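Local coordinates for RIM-binding protein, isoform F (Drosophila melanogaster, PDB 6Q9M) that couples synaptic vesicle recruitment to release sites at the presynaptic active zone, probably using its central fibronectin type III array as part of a scaffold, at residues E17-N21 against K22-I26; T142-P145 against G146-R149; V52-K55 against A56-T60; T93-G97 against R98-H102. All blocks are in the same frame, centred on the assembly; numbering follows the deposited sequence.

Interaction 1 of 4, residues E17-N21 against K22-I26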
ATOM      1  N   GLU A  17     -22.484  -3.282 -15.346  1.00 71.67           N
ATOM      2  CA  GLU A  17     -23.593  -3.027 -16.251  1.00 72.48           C
ATOM      3  C   GLU A  17     -24.872  -3.750 -15.840  1.00 72.24           C
ATOM      4  O   GLU A  17     -25.958  -3.170 -15.953  1.00 76.55           O
ATOM      5  CB  GLU A  17     -23.188  -3.390 -17.677  1.00 73.44           C
ATOM      6  CG  GLU A  17     -22.823  -2.155 -18.497  1.00 87.83           C
ATOM      7  CD  GLU A  17     -21.638  -2.373 -19.412  1.00 95.62           C
ATOM      8  OE1 GLU A  17     -21.456  -3.516 -19.884  1.00 99.04           O
ATOM      9  OE2 GLU A  17     -20.897  -1.400 -19.670  1.00 95.86           O
ATOM     10  N   ARG A  18     -24.778  -4.987 -15.345  1.00 63.24           N
ATOM     11  CA  ARG A  18     -25.945  -5.682 -14.818  1.00 62.51           C
ATOM     12  C   ARG A  18     -25.530  -6.582 -13.666  1.00 65.54           C
ATOM     13  O   ARG A  18     -24.445  -7.172 -13.678  1.00 60.77           O
ATOM     14  CB  ARG A  18     -26.615  -6.554 -15.886  1.00 70.46           C
ATOM     15  CG  ARG A  18     -27.448  -5.832 -16.922  1.00 80.27           C
ATOM     16  CD  ARG A  18     -28.379  -6.809 -17.624  1.00 87.94           C
ATOM     17  NE  ARG A  18     -29.463  -7.301 -16.773  1.00 89.80           N
ATOM     18  CZ  ARG A  18     -30.404  -8.136 -17.202  1.00 94.26           C
ATOM     19  NH1 ARG A  18     -31.377  -8.549 -16.391  1.00 93.16           N
ATOM     20  NH2 ARG A  18     -30.367  -8.554 -18.458  1.00 94.62           N
ATOM     21  N   GLN A  19     -26.429  -6.732 -12.699  1.00 68.89           N
ATOM     22  CA  GLN A  19     -26.224  -7.648 -11.585  1.00 71.15           C
ATOM     23  C   GLN A  19     -27.353  -8.666 -11.579  1.00 69.31           C
ATOM     24  O   GLN A  19     -28.531  -8.294 -11.565  1.00 72.91           O
ATOM     25  CB  GLN A  19     -26.155  -6.908 -10.241  1.00 76.82           C
ATOM     26  CG  GLN A  19     -26.037  -7.838  -9.036  1.00 80.09           C
ATOM     27  CD  GLN A  19     -24.990  -7.379  -8.036  1.00 80.22           C
ATOM     28  OE1 GLN A  19     -24.888  -6.188  -7.725  1.00 83.35           O
ATOM     29  NE2 GLN A  19     -24.198  -8.320  -7.534  1.00 75.07           N
ATOM     30  N   LEU A  20     -26.990  -9.943 -11.601  1.00 69.61           N
ATOM     31  CA  LEU A  20     -27.928 -11.060 -11.538  1.00 78.66           C
ATOM     32  C   LEU A  20     -27.653 -11.850 -10.262  1.00 84.46           C
ATOM     33  O   LEU A  20     -26.745 -11.529  -9.497  1.00 84.62           O
ATOM     34  CB  LEU A  20     -27.827 -11.954 -12.779  1.00 78.44           C
ATOM     35  CG  LEU A  20     -27.897 -11.239 -14.131  1.00 79.31           C
ATOM     36  CD1 LEU A  20     -27.589 -12.223 -15.241  1.00 81.52           C
ATOM     37  CD2 LEU A  20     -29.266 -10.620 -14.345  1.00 83.93           C
ATOM     38  N   ASN A  21     -28.460 -12.881 -10.014  1.00 90.15           N
ATOM     39  CA  ASN A  21     -28.476 -13.486  -8.686  1.00 92.46           C
ATOM     40  C   ASN A  21     -27.114 -14.054  -8.318  1.00 83.79           C
ATOM     41  O   ASN A  21     -26.623 -13.819  -7.211  1.00 80.38           O
ATOM     42  CB  ASN A  21     -29.532 -14.571  -8.617  1.00105.89           C
ATOM     43  CG  ASN A  21     -29.719 -15.114  -7.211  1.00121.21           C
ATOM     44  OD1 ASN A  21     -29.514 -14.400  -6.230  1.00125.53           O
ATOM     45  ND2 ASN A  21     -30.101 -16.382  -7.105  1.00129.35           N
ATOM     46  N   LYS A  22     -26.469 -14.782  -9.239  1.00 78.65           N
ATOM     47  CA  LYS A  22     -25.119 -15.264  -8.981  1.00 78.85           C
ATOM     48  C   LYS A  22     -24.155 -14.943 -10.118  1.00 72.18           C
ATOM     49  O   LYS A  22     -23.198 -15.692 -10.377  1.00 76.20           O
ATOM     50  CB  LYS A  22     -25.089 -16.750  -8.664  1.00 95.28           C
ATOM     51  CG  LYS A  22     -26.114 -17.658  -9.309  1.00115.92           C
ATOM     52  CD  LYS A  22     -25.821 -18.034 -10.719  1.00119.04           C
ATOM     53  CE  LYS A  22     -26.930 -18.887 -11.331  1.00115.30           C
ATOM     54  NZ  LYS A  22     -26.766 -19.093 -12.767  1.00109.78           N
ATOM     55  N   SER A  23     -24.362 -13.813 -10.795  1.00 66.61           N
ATOM     56  CA  SER A  23     -23.472 -13.401 -11.876  1.00 63.07           C
ATOM     57  C   SER A  23     -23.565 -11.890 -12.048  1.00 67.41           C
ATOM     58  O   SER A  23     -24.508 -11.249 -11.564  1.00 72.07           O
ATOM     59  CB  SER A  23     -23.826 -14.118 -13.186  1.00 64.91           C
ATOM     60  OG  SER A  23     -25.169 -13.879 -13.576  1.00 71.34           O
ATOM     61  N   VAL A  24     -22.542 -11.318 -12.696  1.00 57.10           N
ATOM     62  CA  VAL A  24     -22.488  -9.883 -12.986  1.00 59.11           C
ATOM     63  C   VAL A  24     -21.921  -9.679 -14.381  1.00 59.84           C
ATOM     64  O   VAL A  24     -21.051 -10.435 -14.827  1.00 63.51           O
ATOM     65  CB  VAL A  24     -21.662  -9.079 -11.948  1.00 60.41           C
ATOM     66  CG1 VAL A  24     -22.345  -9.027 -10.596  1.00 59.80           C
ATOM     67  CG2 VAL A  24     -20.241  -9.625 -11.838  1.00 51.61           C
ATOM     68  N   LEU A  25     -22.409  -8.643 -15.061  1.00 57.55           N
ATOM     69  CA  LEU A  25     -21.892  -8.219 -16.354  1.00 62.85           C
ATOM     70  C   LEU A  25     -21.193  -6.868 -16.204  1.00 64.24           C
ATOM     71  O   LEU A  25     -21.791  -5.912 -15.700  1.00 62.07           O
ATOM     72  CB  LEU A  25     -23.030  -8.137 -17.364  1.00 69.20           C
ATOM     73  CG  LEU A  25     -22.724  -7.660 -18.772  1.00 70.09           C
ATOM     74  CD1 LEU A  25     -21.952  -8.716 -19.542  1.00 72.25           C
ATOM     75  CD2 LEU A  25     -24.010  -7.303 -19.490  1.00 66.22           C
ATOM     76  N   ILE A  26     -19.926  -6.803 -16.615  1.00 62.03           N
ATOM     77  CA  ILE A  26     -19.103  -5.611 -16.470  1.00 64.79           C
ATOM     78  C   ILE A  26     -18.565  -5.186 -17.826  1.00 63.25           C
ATOM     79  O   ILE A  26     -18.497  -5.968 -18.779  1.00 59.71           O
ATOM     80  CB  ILE A  26     -17.914  -5.798 -15.507  1.00 57.54           C
ATOM     81  CG1 ILE A  26     -16.879  -6.718 -16.160  1.00 47.85           C
ATOM     82  CG2 ILE A  26     -18.369  -6.272 -14.135  1.00 58.17           C
ATOM     83  CD1 ILE A  26     -15.670  -6.970 -15.287  1.00 50.83           C
TER
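E17 and R18 both turn their backbone N-H groups onto one acceptor, the carbonyl oxygen of L25. E17 N reaches L25 O at 2.7 Å and lies in the carbonyl plane, while R18 N comes to the same L25 O at 3.1 Å, tilted somewhat from that plane. The return bond, L25 N to R18 O, is 2.9 Å long and nearly straight at 171°. Nearer the turn, L20 N donates to S23 O over 2.8 Å. Between these bonds Q19 and V24 form a non-hydrogen-bonded pair, their side chains lying alongside and pointing the same way. With CG of Q19 anti to its backbone N (chi1 176°), the bend further out lays the amide against the valine, NE2 of Q19 3.6 Å from CG1 of V24. On the other face L20 wraps the hydroxyl of S23: CD1 of L20 stands 3.4 Å from OG of S23, and CB of L20 is equally near. Further out, buried V24 packs on I64, I75 and I96, and the carboxylate of E17 is held by a salt bridge to R61. The chain reverses through N21 and K22. E17 and R18 together face the single residue L25, a classic beta bulge, here set in the antiparallel hairpin of strands 12-20 and 23-29 that begins the first fibronectin type III domain.

Interaction 2 of 4, residues T142-P145 against G146-R149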
ATOM      1  N   THR A 142      -4.913  16.696  -5.407  1.00 50.17           N
ATOM      2  CA  THR A 142      -6.009  15.933  -5.991  1.00 59.32           C
ATOM      3  C   THR A 142      -5.471  15.107  -7.156  1.00 61.76           C
ATOM      4  O   THR A 142      -4.780  15.638  -8.034  1.00 64.14           O
ATOM      5  CB  THR A 142      -7.124  16.865  -6.451  1.00 71.26           C
ATOM      6  OG1 THR A 142      -7.598  17.609  -5.324  1.00 79.60           O
ATOM      7  CG2 THR A 142      -8.273  16.076  -7.049  1.00 71.83           C
ATOM      8  N   VAL A 143      -5.790  13.816  -7.166  1.00 55.62           N
ATOM      9  CA  VAL A 143      -5.149  12.858  -8.061  1.00 60.92           C
ATOM     10  C   VAL A 143      -6.196  12.252  -8.990  1.00 55.71           C
ATOM     11  O   VAL A 143      -7.332  11.989  -8.582  1.00 56.30           O
ATOM     12  CB  VAL A 143      -4.385  11.774  -7.264  1.00 67.51           C
ATOM     13  CG1 VAL A 143      -5.282  10.637  -6.861  1.00 70.46           C
ATOM     14  CG2 VAL A 143      -3.223  11.270  -8.075  1.00 73.00           C
ATOM     15  N   LYS A 144      -5.812  12.056 -10.250  1.00 49.87           N
ATOM     16  CA  LYS A 144      -6.759  11.690 -11.280  1.00 63.48           C
ATOM     17  C   LYS A 144      -7.181  10.226 -11.136  1.00 59.63           C
ATOM     18  O   LYS A 144      -6.468   9.424 -10.525  1.00 59.04           O
ATOM     19  CB  LYS A 144      -6.144  11.952 -12.668  1.00 64.67           C
ATOM     20  CG  LYS A 144      -4.787  11.298 -12.894  1.00 70.34           C
ATOM     21  CD  LYS A 144      -4.210  11.628 -14.284  1.00 74.52           C
ATOM     22  CE  LYS A 144      -3.189  10.576 -14.726  1.00 74.06           C
ATOM     23  NZ  LYS A 144      -2.852  10.643 -16.176  1.00 90.88           N
ATOM     24  N   PRO A 145      -8.325   9.847 -11.730  1.00 56.49           N
ATOM     25  CA  PRO A 145      -8.782   8.454 -11.629  1.00 51.61           C
ATOM     26  C   PRO A 145      -7.738   7.494 -12.179  1.00 54.08           C
ATOM     27  O   PRO A 145      -6.999   7.811 -13.114  1.00 56.93           O
ATOM     28  CB  PRO A 145     -10.058   8.424 -12.492  1.00 55.96           C
ATOM     29  CG  PRO A 145     -10.333   9.845 -12.917  1.00 53.94           C
ATOM     30  CD  PRO A 145      -9.093  10.617 -12.741  1.00 57.39           C
ATOM     31  N   GLY A 146      -7.705   6.292 -11.612  1.00 51.63           N
ATOM     32  CA  GLY A 146      -6.709   5.316 -11.993  1.00 46.04           C
ATOM     33  C   GLY A 146      -5.392   5.464 -11.270  1.00 52.46           C
ATOM     34  O   GLY A 146      -4.528   4.589 -11.403  1.00 64.12           O
ATOM     35  N   MET A 147      -5.202   6.544 -10.521  1.00 46.43           N
ATOM     36  CA  MET A 147      -3.979   6.758  -9.757  1.00 55.43           C
ATOM     37  C   MET A 147      -4.203   6.338  -8.317  1.00 45.30           C
ATOM     38  O   MET A 147      -5.207   6.721  -7.707  1.00 52.49           O
ATOM     39  CB  MET A 147      -3.552   8.220  -9.790  1.00 74.99           C
ATOM     40  CG  MET A 147      -2.064   8.375  -9.639  1.00 94.28           C
ATOM     41  SD  MET A 147      -1.304   8.445 -11.261  1.00107.00           S
ATOM     42  CE  MET A 147      -1.347  10.214 -11.558  1.00110.79           C
ATOM     43  N   TYR A 148      -3.265   5.555  -7.775  1.00 49.33           N
ATOM     44  CA  TYR A 148      -3.362   5.015  -6.421  1.00 52.24           C
ATOM     45  C   TYR A 148      -2.093   5.257  -5.613  1.00 52.77           C
ATOM     46  O   TYR A 148      -1.925   4.665  -4.541  1.00 54.49           O
ATOM     47  CB  TYR A 148      -3.651   3.510  -6.467  1.00 49.75           C
ATOM     48  CG  TYR A 148      -2.631   2.744  -7.278  1.00 45.03           C
ATOM     49  CD1 TYR A 148      -2.735   2.660  -8.662  1.00 49.03           C
ATOM     50  CD2 TYR A 148      -1.557   2.118  -6.665  1.00 49.47           C
ATOM     51  CE1 TYR A 148      -1.801   1.959  -9.416  1.00 44.59           C
ATOM     52  CE2 TYR A 148      -0.605   1.399  -7.420  1.00 46.16           C
ATOM     53  CZ  TYR A 148      -0.738   1.332  -8.790  1.00 52.99           C
ATOM     54  OH  TYR A 148       0.195   0.638  -9.553  1.00 64.79           O
ATOM     55  N   ARG A 149      -1.187   6.083  -6.113  1.00 53.53           N
ATOM     56  CA  ARG A 149       0.050   6.420  -5.430  1.00 53.64           C
ATOM     57  C   ARG A 149       0.297   7.897  -5.637  1.00 54.57           C
ATOM     58  O   ARG A 149      -0.055   8.454  -6.685  1.00 58.27           O
ATOM     59  CB  ARG A 149       1.264   5.647  -5.978  1.00 60.59           C
ATOM     60  CG  ARG A 149       1.403   4.208  -5.529  1.00 71.05           C
ATOM     61  CD  ARG A 149       2.865   3.739  -5.679  1.00 66.64           C
ATOM     62  NE  ARG A 149       2.996   2.445  -6.346  1.00 70.55           N
ATOM     63  CZ  ARG A 149       2.679   1.270  -5.799  1.00 71.41           C
ATOM     64  NH1 ARG A 149       2.192   1.226  -4.567  1.00 67.27           N
ATOM     65  NH2 ARG A 149       2.835   0.136  -6.491  1.00 72.80           N
TER
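G146 takes one corner of a tight reversal that brings M147 N back to K144 O. The glycine has a positive phi (85°), a conformation that favours this residue type, and outside the turn its backbone is hydrogen-bonded to S127. Next comes M147, whose N donates to K144 O at 3.1 Å, with an N-H...O angle of 147°, and closes a type II beta turn from K144 to M147, the classic setting for a Pro-Gly pair at the two corners. The turn leads from strand 138-143 to strand 149-152 in the second fibronectin type III module. M147 then folds back over the first segment: CG lies anti to the backbone N (chi1 -152°), which brings CB and CG of M147 each to 3.5 Å from CG2 of V143. Two further bends carry the methyl CE of M147 across the aliphatic stem of K144, 3.7 Å from CE and 3.8 Å from CG of that lysine. V143, buried, is also backed by H131 and W122. Y148 turns its CB away from the first segment and packs on R88, A90 and A91, while its CE2 sits 3.6 Å above the guanidinium plane of R149, over the centre. R149 itself runs on to a salt bridge with D6 and a hydrogen bond to the hydroxyl of S121.

Interaction 3 of 4, residues V52-K55 against A56-T60; sequences VTVK and ANERT
A type I beta turn from K55 to E58 takes the chain off strand 49-55, an outermost strand of the four-stranded sheet in the first fibronectin type III domain, on the way to strand 61-65. E58 N donates to K55 O at 3.1 Å; the N-H...O angle is a good 163°, yet the donor sits well above the carbonyl plane and does not aim at a lone pair. E58 then makes a second link with its side chain. CB and CG of E58 both lie 3.5 Å from K55 O; with CG anti to the carbonyl carbon (chi1 -48°) and the chain extended beyond, the carboxylate reaches back to the start of the turn. There OE1 of E58 accepts from K55 N at 3.1 Å in an almost straight bond of 170°, using the lone pair directed away from OE2. Both the carbonyl and the N-H of K55 are thus engaged by E58, one through its main chain and the other through its side chain. The ammonium of K55 plays no part in this: bent at chi2 and again at chi4, its chain leaves NZ 6.5 Å from OE1 of E58. Just before the turn lies buried V54, itself backbone-bonded to Y42. CG1 of V54 rests against the methylene CB of E58 at 3.7 Å and, a little nearer, against R59 O at 3.5 Å.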
ATOM      1  N   VAL A  52     -12.072 -14.627 -15.604  1.00 71.18           N
ATOM      2  CA  VAL A  52     -12.202 -14.709 -17.054  1.00 71.15           C
ATOM      3  C   VAL A  52     -11.078 -13.917 -17.695  1.00 68.50           C
ATOM      4  O   VAL A  52     -10.571 -12.944 -17.128  1.00 71.16           O
ATOM      5  CB  VAL A  52     -13.595 -14.238 -17.549  1.00 71.91           C
ATOM      6  CG1 VAL A  52     -13.903 -12.868 -17.085  1.00 68.19           C
ATOM      7  CG2 VAL A  52     -13.686 -14.302 -19.065  1.00 81.01           C
ATOM      8  N   THR A  53     -10.656 -14.387 -18.869  1.00 63.86           N
ATOM      9  CA  THR A  53      -9.610 -13.766 -19.664  1.00 61.57           C
ATOM     10  C   THR A  53     -10.243 -13.299 -20.960  1.00 61.11           C
ATOM     11  O   THR A  53     -10.855 -14.098 -21.675  1.00 65.82           O
ATOM     12  CB  THR A  53      -8.463 -14.738 -19.946  1.00 70.13           C
ATOM     13  OG1 THR A  53      -7.867 -15.151 -18.709  1.00 71.96           O
ATOM     14  CG2 THR A  53      -7.406 -14.058 -20.790  1.00 75.75           C
ATOM     15  N   VAL A  54     -10.152 -12.003 -21.232  1.00 62.10           N
ATOM     16  CA  VAL A  54     -10.619 -11.415 -22.481  1.00 63.83           C
ATOM     17  C   VAL A  54      -9.401 -11.033 -23.304  1.00 65.18           C
ATOM     18  O   VAL A  54      -8.497 -10.357 -22.800  1.00 73.70           O
ATOM     19  CB  VAL A  54     -11.515 -10.192 -22.231  1.00 63.03           C
ATOM     20  CG1 VAL A  54     -12.081  -9.670 -23.540  1.00 55.09           C
ATOM     21  CG2 VAL A  54     -12.627 -10.537 -21.227  1.00 55.39           C
ATOM     22  N   LYS A  55      -9.365 -11.470 -24.558  1.00 69.33           N
ATOM     23  CA  LYS A  55      -8.218 -11.159 -25.397  1.00 79.05           C
ATOM     24  C   LYS A  55      -8.362  -9.766 -26.006  1.00 81.60           C
ATOM     25  O   LYS A  55      -9.426  -9.143 -25.971  1.00 77.57           O
ATOM     26  CB  LYS A  55      -8.067 -12.192 -26.516  1.00 92.92           C
ATOM     27  CG  LYS A  55      -8.063 -13.647 -26.061  1.00104.16           C
ATOM     28  CD  LYS A  55      -6.645 -14.177 -25.871  1.00113.26           C
ATOM     29  CE  LYS A  55      -6.641 -15.595 -25.294  1.00118.32           C
ATOM     30  NZ  LYS A  55      -6.685 -16.665 -26.345  1.00123.75           N
ATOM     31  N   ALA A  56      -7.263  -9.290 -26.598  1.00 93.52           N
ATOM     32  CA  ALA A  56      -7.133  -7.864 -26.894  1.00 96.95           C
ATOM     33  C   ALA A  56      -8.166  -7.414 -27.917  1.00 92.00           C
ATOM     34  O   ALA A  56      -8.703  -6.305 -27.819  1.00 91.20           O
ATOM     35  CB  ALA A  56      -5.721  -7.555 -27.394  1.00106.51           C
ATOM     36  N   ASN A  57      -8.447  -8.253 -28.913  1.00 86.59           N
ATOM     37  CA  ASN A  57      -9.347  -7.875 -29.990  1.00 85.02           C
ATOM     38  C   ASN A  57     -10.781  -8.301 -29.742  1.00 87.19           C
ATOM     39  O   ASN A  57     -11.594  -8.294 -30.673  1.00 91.62           O
ATOM     40  CB  ASN A  57      -8.837  -8.442 -31.309  1.00 84.15           C
ATOM     41  CG  ASN A  57      -7.750  -7.598 -31.880  1.00 87.47           C
ATOM     42  OD1 ASN A  57      -7.665  -6.411 -31.573  1.00 91.26           O
ATOM     43  ND2 ASN A  57      -6.890  -8.193 -32.682  1.00 91.86           N
ATOM     44  N   GLU A  58     -11.117  -8.659 -28.514  1.00 84.65           N
ATOM     45  CA  GLU A  58     -12.509  -8.907 -28.197  1.00 82.88           C
ATOM     46  C   GLU A  58     -13.144  -7.617 -27.689  1.00 73.21           C
ATOM     47  O   GLU A  58     -12.473  -6.601 -27.491  1.00 68.99           O
ATOM     48  CB  GLU A  58     -12.621 -10.027 -27.167  1.00 89.38           C
ATOM     49  CG  GLU A  58     -11.792 -11.250 -27.505  1.00100.34           C
ATOM     50  CD  GLU A  58     -12.331 -12.510 -26.863  1.00105.19           C
ATOM     51  OE1 GLU A  58     -11.890 -12.839 -25.738  1.00 99.93           O
ATOM     52  OE2 GLU A  58     -13.194 -13.172 -27.483  1.00113.15           O
ATOM     53  N   ARG A  59     -14.453  -7.656 -27.476  1.00 69.87           N
ATOM     54  CA  ARG A  59     -15.104  -6.514 -26.862  1.00 62.13           C
ATOM     55  C   ARG A  59     -14.740  -6.522 -25.390  1.00 64.46           C
ATOM     56  O   ARG A  59     -14.595  -7.588 -24.786  1.00 66.56           O
ATOM     57  CB  ARG A  59     -16.618  -6.567 -27.056  1.00 67.50           C
ATOM     58  CG  ARG A  59     -17.034  -6.401 -28.522  1.00 80.99           C
ATOM     59  CD  ARG A  59     -18.278  -5.546 -28.679  1.00 96.15           C
ATOM     60  NE  ARG A  59     -19.287  -5.889 -27.688  1.00110.42           N
ATOM     61  CZ  ARG A  59     -20.589  -5.678 -27.838  1.00123.07           C
ATOM     62  NH1 ARG A  59     -21.429  -6.032 -26.875  1.00124.29           N
ATOM     63  NH2 ARG A  59     -21.052  -5.114 -28.948  1.00131.32           N
ATOM     64  N   THR A  60     -14.540  -5.324 -24.833  1.00 66.47           N
ATOM     65  CA  THR A  60     -14.121  -5.137 -23.447  1.00 64.55           C
ATOM     66  C   THR A  60     -15.318  -5.236 -22.502  1.00 67.66           C
ATOM     67  O   THR A  60     -15.678  -4.300 -21.782  1.00 60.76           O
ATOM     68  CB  THR A  60     -13.388  -3.812 -23.278  1.00 63.35           C
ATOM     69  OG1 THR A  60     -14.195  -2.746 -23.783  1.00 69.28           O
ATOM     70  CG2 THR A  60     -12.059  -3.830 -24.019  1.00 61.09           C
TER

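Interaction 4 of 4, residues T93-G97 against R98-H102; sequences TMIIG and RDTAH
T100 folds back onto G97 and I95, and its side chain makes the main contacts back to the strand. CB of T100 lies 3.4 Å from G97 O and, on its other flank, 3.9 Å from CG2 of I95. Beyond CB the branch divides. OG1 sits between the backbone N and the carbonyl carbon of its own residue (chi1 47°), which points it at G97: OG1 of T100 donates to G97 O at 2.7 Å, tilted only 16° from the carbonyl plane. The methyl CG2 takes the other branch, beside the same carbonyl oxygen and 3.9 Å from CG2 of I95, where two methyls meet. That isoleucine methyl is anti to its backbone N, and I95 also packs on R74 and A125. T100 N adds a weak bond to G97 O, 3.2 Å long and sharply bent. The reversal goes with unusual backbone angles: G97 (phi 111°) adopts a conformation that favours glycine, and R98 also has a positive phi. The end of the R98 side chain leads away from 93-97. This is the exit from strand 93-96, an outermost strand of its sheet in the first fibronectin type III domain, before the chain goes on toward strand 106-111. G97 O takes a short hydroxyl bond and a weak main-chain one from the same residue, which would probably restrain the chain just past the strand, mainly through the side chain.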
ATOM      1  N   THR A  93     -10.478  -1.013 -10.338  1.00 49.83           N
ATOM      2  CA  THR A  93     -11.154  -1.795  -9.320  1.00 51.44           C
ATOM      3  C   THR A  93     -12.425  -1.098  -8.867  1.00 51.36           C
ATOM      4  O   THR A  93     -12.544   0.131  -8.932  1.00 50.95           O
ATOM      5  CB  THR A  93     -10.262  -2.055  -8.114  1.00 48.51           C
ATOM      6  OG1 THR A  93     -10.841  -3.118  -7.343  1.00 57.52           O
ATOM      7  CG2 THR A  93     -10.158  -0.789  -7.232  1.00 48.27           C
ATOM      8  N   MET A  94     -13.387  -1.913  -8.436  1.00 49.62           N
ATOM      9  CA  MET A  94     -14.634  -1.394  -7.889  1.00 56.22           C
ATOM     10  C   MET A  94     -15.258  -2.436  -6.973  1.00 60.03           C
ATOM     11  O   MET A  94     -15.058  -3.647  -7.141  1.00 54.52           O
ATOM     12  CB  MET A  94     -15.624  -1.001  -8.991  1.00 51.44           C
ATOM     13  CG  MET A  94     -16.152  -2.193  -9.786  1.00 55.99           C
ATOM     14  SD  MET A  94     -17.492  -1.753 -10.930  1.00 70.01           S
ATOM     15  CE  MET A  94     -17.850  -3.362 -11.639  1.00 62.72           C
ATOM     16  N   ILE A  95     -16.020  -1.951  -6.004  1.00 61.42           N
ATOM     17  CA  ILE A  95     -16.717  -2.810  -5.061  1.00 59.86           C
ATOM     18  C   ILE A  95     -18.205  -2.741  -5.341  1.00 60.04           C
ATOM     19  O   ILE A  95     -18.746  -1.653  -5.586  1.00 62.51           O
ATOM     20  CB  ILE A  95     -16.404  -2.396  -3.613  1.00 63.28           C
ATOM     21  CG1 ILE A  95     -14.900  -2.504  -3.359  1.00 61.07           C
ATOM     22  CG2 ILE A  95     -17.190  -3.254  -2.645  1.00 73.35           C
ATOM     23  CD1 ILE A  95     -14.462  -1.854  -2.063  1.00 63.93           C
ATOM     24  N   ILE A  96     -18.847  -3.907  -5.328  1.00 64.64           N
ATOM     25  CA  ILE A  96     -20.275  -4.039  -5.560  1.00 68.73           C
ATOM     26  C   ILE A  96     -20.882  -4.822  -4.403  1.00 76.25           C
ATOM     27  O   ILE A  96     -20.181  -5.507  -3.656  1.00 72.09           O
ATOM     28  CB  ILE A  96     -20.565  -4.746  -6.892  1.00 63.65           C
ATOM     29  CG1 ILE A  96     -20.013  -6.175  -6.820  1.00 58.90           C
ATOM     30  CG2 ILE A  96     -19.914  -4.000  -8.034  1.00 61.30           C
ATOM     31  CD1 ILE A  96     -20.321  -6.998  -8.039  1.00 65.69           C
ATOM     32  N   GLY A  97     -22.197  -4.701  -4.252  1.00100.75           N
ATOM     33  CA  GLY A  97     -22.948  -5.435  -3.251  1.00108.60           C
ATOM     34  C   GLY A  97     -23.479  -4.527  -2.156  1.00112.25           C
ATOM     35  O   GLY A  97     -23.152  -3.343  -2.069  1.00110.46           O
ATOM     36  N   ARG A  98     -24.321  -5.128  -1.305  1.00121.45           N
ATOM     37  CA  ARG A  98     -24.828  -4.512  -0.076  1.00128.21           C
ATOM     38  C   ARG A  98     -25.315  -3.084  -0.342  1.00129.22           C
ATOM     39  O   ARG A  98     -26.361  -2.883  -0.968  1.00132.93           O
ATOM     40  CB  ARG A  98     -23.715  -4.655   1.004  1.00127.58           C
ATOM     41  CG  ARG A  98     -23.475  -3.638   2.166  1.00131.27           C
ATOM     42  CD  ARG A  98     -24.702  -3.281   3.015  1.00139.25           C
ATOM     43  NE  ARG A  98     -24.671  -1.867   3.409  1.00135.79           N
ATOM     44  CZ  ARG A  98     -25.398  -1.337   4.389  1.00133.78           C
ATOM     45  NH1 ARG A  98     -26.215  -2.101   5.099  1.00137.25           N
ATOM     46  NH2 ARG A  98     -25.299  -0.041   4.666  1.00130.58           N
ATOM     47  N   ASP A  99     -24.555  -2.103   0.113  1.00127.62           N
ATOM     48  CA  ASP A  99     -24.736  -0.672  -0.030  1.00132.62           C
ATOM     49  C   ASP A  99     -23.310  -0.196   0.136  1.00123.89           C
ATOM     50  O   ASP A  99     -22.907   0.314   1.184  1.00126.17           O
ATOM     51  CB  ASP A  99     -25.694  -0.063   0.995  1.00146.87           C
ATOM     52  CG  ASP A  99     -26.480   1.114   0.432  1.00153.80           C
ATOM     53  OD1 ASP A  99     -25.922   1.864  -0.399  1.00151.04           O
ATOM     54  OD2 ASP A  99     -27.653   1.290   0.834  1.00159.08           O
ATOM     55  N   THR A 100     -22.529  -0.454  -0.901  1.00112.78           N
ATOM     56  CA  THR A 100     -21.108  -0.214  -0.913  1.00 99.92           C
ATOM     57  C   THR A 100     -20.771   1.074  -1.628  1.00 97.57           C
ATOM     58  O   THR A 100     -19.596   1.445  -1.691  1.00 94.57           O
ATOM     59  CB  THR A 100     -20.407  -1.401  -1.582  1.00 93.13           C
ATOM     60  OG1 THR A 100     -21.097  -1.739  -2.795  1.00 88.21           O
ATOM     61  CG2 THR A 100     -20.434  -2.613  -0.658  1.00 90.12           C
ATOM     62  N   ALA A 101     -21.784   1.766  -2.158  1.00101.75           N
ATOM     63  CA  ALA A 101     -21.563   2.971  -2.947  1.00105.93           C
ATOM     64  C   ALA A 101     -20.890   4.074  -2.143  1.00106.91           C
ATOM     65  O   ALA A 101     -20.336   5.004  -2.738  1.00109.71           O
ATOM     66  CB  ALA A 101     -22.895   3.475  -3.503  1.00112.62           C
ATOM     67  N   HIS A 102     -20.921   3.998  -0.814  1.00105.47           N
ATOM     68  CA  HIS A 102     -20.369   5.055   0.017  1.00105.55           C
ATOM     69  C   HIS A 102     -19.049   4.670   0.676  1.00 99.11           C
ATOM     70  O   HIS A 102     -18.471   5.489   1.401  1.00 93.62           O
ATOM     71  CB  HIS A 102     -21.397   5.490   1.065  1.00111.72           C
ATOM     72  CG  HIS A 102     -22.427   6.432   0.522  1.00120.03           C
ATOM     73  ND1 HIS A 102     -22.245   7.127  -0.654  1.00120.89           N
ATOM     74  CD2 HIS A 102     -23.652   6.787   0.981  1.00125.64           C
ATOM     75  CE1 HIS A 102     -23.308   7.873  -0.893  1.00125.16           C
ATOM     76  NE2 HIS A 102     -24.177   7.685   0.084  1.00127.87           N
TER

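In the fold
From the N terminus the order is interaction 1, 3, 4, then 2. Each is a local reversal, and the four follow in series, none enclosing or crossing another. Interaction 1 closes the hairpin at the start of the first domain; interaction 3 carries the chain from the four-stranded sheet toward strand 61-65, in the three-stranded one; interaction 4 ends that domain's last strand. Interactions 1 and 4 meet across the sandwich, CG1 of V24 against CD1 of I96 at 3.8 Å and I26 against M94. Interaction 2 lies in the second domain, about 8 Å from interaction 4 between nearest atoms, yet S127 is hydrogen-bonded to both T93 and G146, linking the two.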